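Local coordinates for protein PHOX (Pseudomonas fluorescens, PDB 4A9V) that hydrolyses phosphate monoesters as an alkaline phosphatase, using a complex iron-calcium cofactor held within a beta-propeller, at residues A278-G290 with I298-R310. Residues are numbered along the deposited sequence; the frame is centred on the assembly and turned at random.
With LI (lithium ion), chain C.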
loop_
_atom_site.group_PDB
_atom_site.type_symbol
_atom_site.label_atom_id
_atom_site.label_comp_id
_atom_site.label_asym_id
_atom_site.label_seq_id
_atom_site.Cartn_x
_atom_site.Cartn_y
_atom_site.Cartn_z
ATOM N N ALA A 278 15.440 -1.986 -2.811
ATOM C CA ALA A 278 16.474 -2.646 -3.584
ATOM C C ALA A 278 17.805 -2.009 -3.196
ATOM O O ALA A 278 17.861 -1.166 -2.301
ATOM C CB ALA A 278 16.197 -2.487 -5.080
ATOM N N GLU A 279 18.864 -2.398 -3.884
ATOM C CA GLU A 279 20.190 -1.913 -3.557
ATOM C C GLU A 279 20.945 -1.724 -4.862
ATOM O O GLU A 279 20.870 -2.567 -5.753
ATOM C CB GLU A 279 20.901 -2.934 -2.659
ATOM C CG GLU A 279 22.256 -2.503 -2.104
ATOM C CD GLU A 279 22.844 -3.476 -1.078
ATOM O OE1 GLU A 279 22.203 -4.485 -0.720
ATOM O OE2 GLU A 279 23.930 -3.179 -0.538
ATOM N N THR A 280 21.656 -0.605 -4.990
ATOM C CA THR A 280 22.535 -0.406 -6.143
ATOM C C THR A 280 23.719 -1.375 -6.091
ATOM O O THR A 280 24.028 -1.946 -5.044
ATOM C CB THR A 280 23.093 1.024 -6.195
ATOM O OG1 THR A 280 24.011 1.199 -5.117
ATOM C CG2 THR A 280 21.994 2.063 -6.126
ATOM N N ASP A 281 24.405 -1.536 -7.214
ATOM C CA ASP A 281 25.579 -2.389 -7.226
ATOM C C ASP A 281 26.645 -1.885 -6.248
ATOM O O ASP A 281 27.360 -2.682 -5.647
ATOM C CB ASP A 281 26.165 -2.478 -8.630
ATOM C CG ASP A 281 25.357 -3.369 -9.556
ATOM O OD1 ASP A 281 24.279 -3.877 -9.167
ATOM O OD2 ASP A 281 25.831 -3.597 -10.688
ATOM N N ASP A 282 26.728 -0.570 -6.058
ATOM C CA ASP A 282 27.683 -0.026 -5.105
ATOM C C ASP A 282 27.129 0.161 -3.694
ATOM O O ASP A 282 27.842 0.627 -2.811
ATOM C CB ASP A 282 28.346 1.257 -5.632
ATOM C CG ASP A 282 27.413 2.465 -5.668
ATOM O OD1 ASP A 282 26.222 2.353 -5.339
ATOM O OD2 ASP A 282 27.884 3.543 -6.095
ATOM N N GLY A 283 25.970 -0.431 -3.424
ATOM C CA GLY A 283 25.549 -0.689 -2.053
ATOM C C GLY A 283 24.608 0.336 -1.432
ATOM O O GLY A 283 24.355 0.283 -0.232
ATOM N N ARG A 284 24.094 1.269 -2.228
ATOM C CA ARG A 284 23.168 2.277 -1.730
ATOM C C ARG A 284 21.739 1.772 -1.764
ATOM O O ARG A 284 21.395 0.916 -2.567
ATOM C CB ARG A 284 23.317 3.554 -2.552
ATOM C CG ARG A 284 24.711 4.148 -2.421
ATOM C CD ARG A 284 24.932 5.368 -3.294
ATOM N NE ARG A 284 24.835 5.083 -4.716
ATOM C CZ ARG A 284 24.184 5.881 -5.558
ATOM N NH1 ARG A 284 23.535 6.940 -5.087
ATOM N NH2 ARG A 284 24.150 5.617 -6.851
ATOM N N ALA A 285 20.905 2.309 -0.881
ATOM C CA ALA A 285 19.504 1.913 -0.830
ATOM C C ALA A 285 18.716 2.536 -1.971
ATOM O O ALA A 285 18.921 3.697 -2.323
ATOM C CB ALA A 285 18.894 2.306 0.506
ATOM N N VAL A 286 17.784 1.755 -2.499
ATOM C CA VAL A 286 16.854 2.202 -3.525
ATOM C C VAL A 286 15.442 1.895 -3.040
ATOM O O VAL A 286 15.180 0.820 -2.501
ATOM C CB VAL A 286 17.133 1.475 -4.862
ATOM C CG1 VAL A 286 16.135 1.883 -5.933
ATOM C CG2 VAL A 286 18.564 1.739 -5.315
ATOM N N VAL A 287 14.554 2.868 -3.204
ATOM C CA VAL A 287 13.153 2.698 -2.826
ATOM C C VAL A 287 12.262 3.107 -3.997
ATOM O O VAL A 287 12.222 4.278 -4.367
ATOM C CB VAL A 287 12.783 3.538 -1.587
ATOM C CG1 VAL A 287 11.379 3.182 -1.126
ATOM C CG2 VAL A 287 13.804 3.359 -0.469
ATOM N N TYR A 288 11.606 2.136 -4.629
ATOM C CA TYR A 288 10.642 2.425 -5.700
ATOM C C TYR A 288 9.258 2.671 -5.097
ATOM O O TYR A 288 8.846 1.964 -4.175
ATOM C CB TYR A 288 10.563 1.256 -6.693
ATOM C CG TYR A 288 11.839 0.987 -7.455
ATOM C CD1 TYR A 288 12.188 1.762 -8.546
ATOM C CD2 TYR A 288 12.639 -0.102 -7.146
ATOM C CE1 TYR A 288 13.325 1.484 -9.285
ATOM C CE2 TYR A 288 13.782 -0.388 -7.873
ATOM C CZ TYR A 288 14.109 0.397 -8.962
ATOM O OH TYR A 288 15.237 0.131 -9.710
ATOM N N MET A 289 8.544 3.671 -5.610
ATOM C CA MET A 289 7.317 4.156 -4.985
ATOM C C MET A 289 6.287 4.566 -6.031
ATOM O O MET A 289 6.562 5.423 -6.868
ATOM C CB MET A 289 7.625 5.375 -4.116
ATOM C CG MET A 289 8.493 5.066 -2.914
ATOM S SD MET A 289 8.964 6.542 -1.992
ATOM C CE MET A 289 10.149 7.271 -3.125
ATOM N N GLY A 290 5.051 4.114 -5.853
ATOM C CA GLY A 290 3.937 4.554 -6.682
ATOM C C GLY A 290 3.090 5.602 -5.980
ATOM O O GLY A 290 2.968 5.600 -4.754
ATOM N N ILE A 298 5.264 7.298 -11.095
ATOM C CA ILE A 298 6.111 6.336 -10.391
ATOM C C ILE A 298 7.457 6.993 -10.086
ATOM O O ILE A 298 8.056 7.637 -10.945
ATOM C CB ILE A 298 6.319 5.072 -11.252
ATOM C CG1 ILE A 298 4.982 4.355 -11.463
ATOM C CG2 ILE A 298 7.341 4.142 -10.607
ATOM C CD1 ILE A 298 5.007 3.300 -12.546
ATOM N N TYR A 299 7.917 6.804 -8.851
ATOM C CA TYR A 299 9.097 7.474 -8.305
ATOM C C TYR A 299 10.150 6.458 -7.842
ATOM O O TYR A 299 9.865 5.274 -7.642
ATOM C CB TYR A 299 8.712 8.374 -7.122
ATOM C CG TYR A 299 7.760 9.496 -7.467
ATOM C CD1 TYR A 299 6.391 9.266 -7.586
ATOM C CD2 TYR A 299 8.210 10.806 -7.577
ATOM C CE1 TYR A 299 5.514 10.300 -7.865
ATOM C CE2 TYR A 299 7.333 11.848 -7.824
ATOM C CZ TYR A 299 5.994 11.592 -7.975
ATOM O OH TYR A 299 5.153 12.653 -8.220
ATOM N N LYS A 300 11.363 6.950 -7.614
ATOM C CA LYS A 300 12.494 6.132 -7.177
ATOM C C LYS A 300 13.416 7.012 -6.340
ATOM O O LYS A 300 13.888 8.039 -6.813
ATOM C CB LYS A 300 13.245 5.600 -8.398
ATOM C CG LYS A 300 14.519 4.834 -8.112
ATOM C CD LYS A 300 15.299 4.684 -9.413
ATOM C CE LYS A 300 16.558 3.847 -9.274
ATOM N NZ LYS A 300 17.316 3.840 -10.556
ATOM N N PHE A 301 13.705 6.580 -5.122
ATOM C CA PHE A 301 14.674 7.261 -4.275
ATOM C C PHE A 301 15.941 6.425 -4.206
ATOM O O PHE A 301 15.880 5.206 -4.053
ATOM C CB PHE A 301 14.107 7.442 -2.867
ATOM C CG PHE A 301 15.083 8.053 -1.897
ATOM C CD1 PHE A 301 15.306 9.420 -1.878
ATOM C CD2 PHE A 301 15.797 7.252 -1.023
ATOM C CE1 PHE A 301 16.238 9.969 -1.016
ATOM C CE2 PHE A 301 16.690 7.805 -0.126
ATOM C CZ PHE A 301 16.911 9.168 -0.121
ATOM N N VAL A 302 17.086 7.086 -4.315
ATOM C CA VAL A 302 18.377 6.419 -4.146
ATOM C C VAL A 302 19.177 7.144 -3.071
ATOM O O VAL A 302 19.373 8.353 -3.153
ATOM C CB VAL A 302 19.190 6.405 -5.455
ATOM C CG1 VAL A 302 20.493 5.652 -5.250
ATOM C CG2 VAL A 302 18.368 5.803 -6.589
ATOM N N SER A 303 19.587 6.427 -2.030
ATOM C CA SER A 303 20.264 7.066 -0.912
ATOM C C SER A 303 21.632 7.599 -1.313
ATOM O O SER A 303 22.286 7.089 -2.222
ATOM C CB SER A 303 20.384 6.118 0.285
ATOM O OG SER A 303 21.257 5.037 0.036
ATOM N N ARG A 304 22.094 8.582 -0.554
ATOM C CA ARG A 304 23.460 9.078 -0.664
ATOM C C ARG A 304 24.456 8.041 -0.171
ATOM O O ARG A 304 25.474 7.797 -0.814
ATOM C CB ARG A 304 23.602 10.357 0.162
ATOM C CG ARG A 304 24.990 10.985 0.136
ATOM C CD ARG A 304 25.132 12.067 1.198
ATOM N NE ARG A 304 25.036 11.498 2.539
ATOM C CZ ARG A 304 24.884 12.207 3.652
ATOM N NH1 ARG A 304 24.715 13.521 3.596
ATOM N NH2 ARG A 304 24.814 11.577 4.817
ATOM N N ASP A 305 24.169 7.457 0.991
ATOM C CA ASP A 305 25.113 6.595 1.682
ATOM C C ASP A 305 24.884 5.132 1.321
ATOM O O ASP A 305 23.766 4.694 1.037
ATOM C CB ASP A 305 24.964 6.781 3.190
ATOM C CG ASP A 305 25.108 8.226 3.614
ATOM O OD1 ASP A 305 25.991 8.926 3.074
ATOM O OD2 ASP A 305 24.348 8.659 4.508
ATOM N N LYS A 306 25.959 4.363 1.399
ATOM C CA LYS A 306 25.866 2.919 1.337
ATOM C C LYS A 306 25.172 2.384 2.578
ATOM O O LYS A 306 25.383 2.882 3.691
ATOM C CB LYS A 306 27.260 2.300 1.200
ATOM C CG LYS A 306 27.955 2.652 -0.101
ATOM C CD LYS A 306 29.356 2.077 -0.157
ATOM C CE LYS A 306 30.037 2.422 -1.472
ATOM N NZ LYS A 306 29.387 3.560 -2.181
ATOM N N ILE A 307 24.389 1.330 2.392
ATOM C CA ILE A 307 23.843 0.587 3.513
ATOM C C ILE A 307 24.979 -0.055 4.290
ATOM O O ILE A 307 25.825 -0.741 3.718
ATOM C CB ILE A 307 22.895 -0.520 3.029
ATOM C CG1 ILE A 307 21.730 0.072 2.234
ATOM C CG2 ILE A 307 22.401 -1.358 4.192
ATOM C CD1 ILE A 307 20.985 -0.958 1.410
ATOM N N ASN A 308 24.967 0.137 5.602
ATOM C CA ASN A 308 25.881 -0.565 6.482
ATOM C C ASN A 308 25.202 -1.835 6.980
ATOM O O ASN A 308 24.365 -1.790 7.878
ATOM C CB ASN A 308 26.260 0.339 7.654
ATOM C CG ASN A 308 27.370 -0.244 8.493
ATOM O OD1 ASN A 308 27.484 -1.463 8.624
ATOM N ND2 ASN A 308 28.192 0.616 9.078
ATOM N N HIS A 309 25.461 -2.951 6.315
ATOM C CA HIS A 309 24.722 -4.179 6.604
ATOM C C HIS A 309 25.042 -4.730 7.969
ATOM O O HIS A 309 24.161 -5.269 8.640
ATOM C CB HIS A 309 24.973 -5.226 5.530
ATOM C CG HIS A 309 24.283 -4.926 4.227
ATOM N ND1 HIS A 309 22.954 -5.090 4.054
ATOM C CD2 HIS A 309 24.766 -4.367 3.055
ATOM C CE1 HIS A 309 22.623 -4.720 2.806
ATOM N NE2 HIS A 309 23.723 -4.254 2.204
ATOM N N ARG A 310 26.289 -4.584 8.417
ATOM C CA ARG A 310 26.743 -5.245 9.644
ATOM C C ARG A 310 26.372 -4.483 10.904
ATOM O O ARG A 310 26.416 -5.042 12.002
ATOM C CB ARG A 310 28.252 -5.465 9.602
ATOM C CG ARG A 310 28.641 -6.575 8.657
ATOM C CD ARG A 310 30.123 -6.551 8.332
ATOM N NE ARG A 310 30.489 -7.652 7.456
ATOM C CZ ARG A 310 30.258 -7.695 6.151
ATOM N NH1 ARG A 310 29.785 -6.636 5.509
ATOM N NH2 ARG A 310 30.543 -8.805 5.484
HETATM LI LI LI C . 23.617 -4.538 -2.001
HETATM O O HOH W 1 24.039 -4.738 -4.518
HETATM O O HOH W 2 25.955 -1.639 1.130
HETATM O O HOH W 3 16.072 1.595 -12.011
HETATM O O HOH W 4 25.486 -5.651 -0.757
#
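His-309 and Glu-279 meet in a His-carboxylate hydrogen bond: NE2 donates to OE2 over 3.0 Å, almost straight, the oxygen in the ring plane, the nitrogen on the carboxylate's syn side but 28° out of its plane. Both oxygens also face a modelled lithium ion, though its closeness to CD leaves the detail of this binding doubtful, while Ile-307 lays CG2 over the centre of the imidazole. Farther along, the guanidinium of Arg-284 reaches Ser-303 O through NH1 (3.1 Å), takes Val-302 CG1 over one face, and is turned by a salt bridge from NE to Asp-282 OD1. A leucine in its place would probably cost Asp-282 this salt bridge and Ser-303 O this donor. Ser-303 OG, set between its backbone N and carbonyl carbon (chi1 68°), accepts from Ala-285 N (2.9 Å) and donates to Asp-305 O where the strand turns its corner. Regular antiparallel pairing follows, Val-287 with Phe-301 and Met-289 with Tyr-299. Lys-300 runs alongside the Tyr-288 ring, CG 3.7 Å from CE1, and both polar ends bond His-439; Met-289 CE rests on Phe-301 CB on the other face. The beta hairpin 284-290/296-303 illustrates how a propeller sheet is extended: strands 276-279 and 322-329 flank it, helix 371-377 meets Tyr-299 and strand 386-391 Tyr-288.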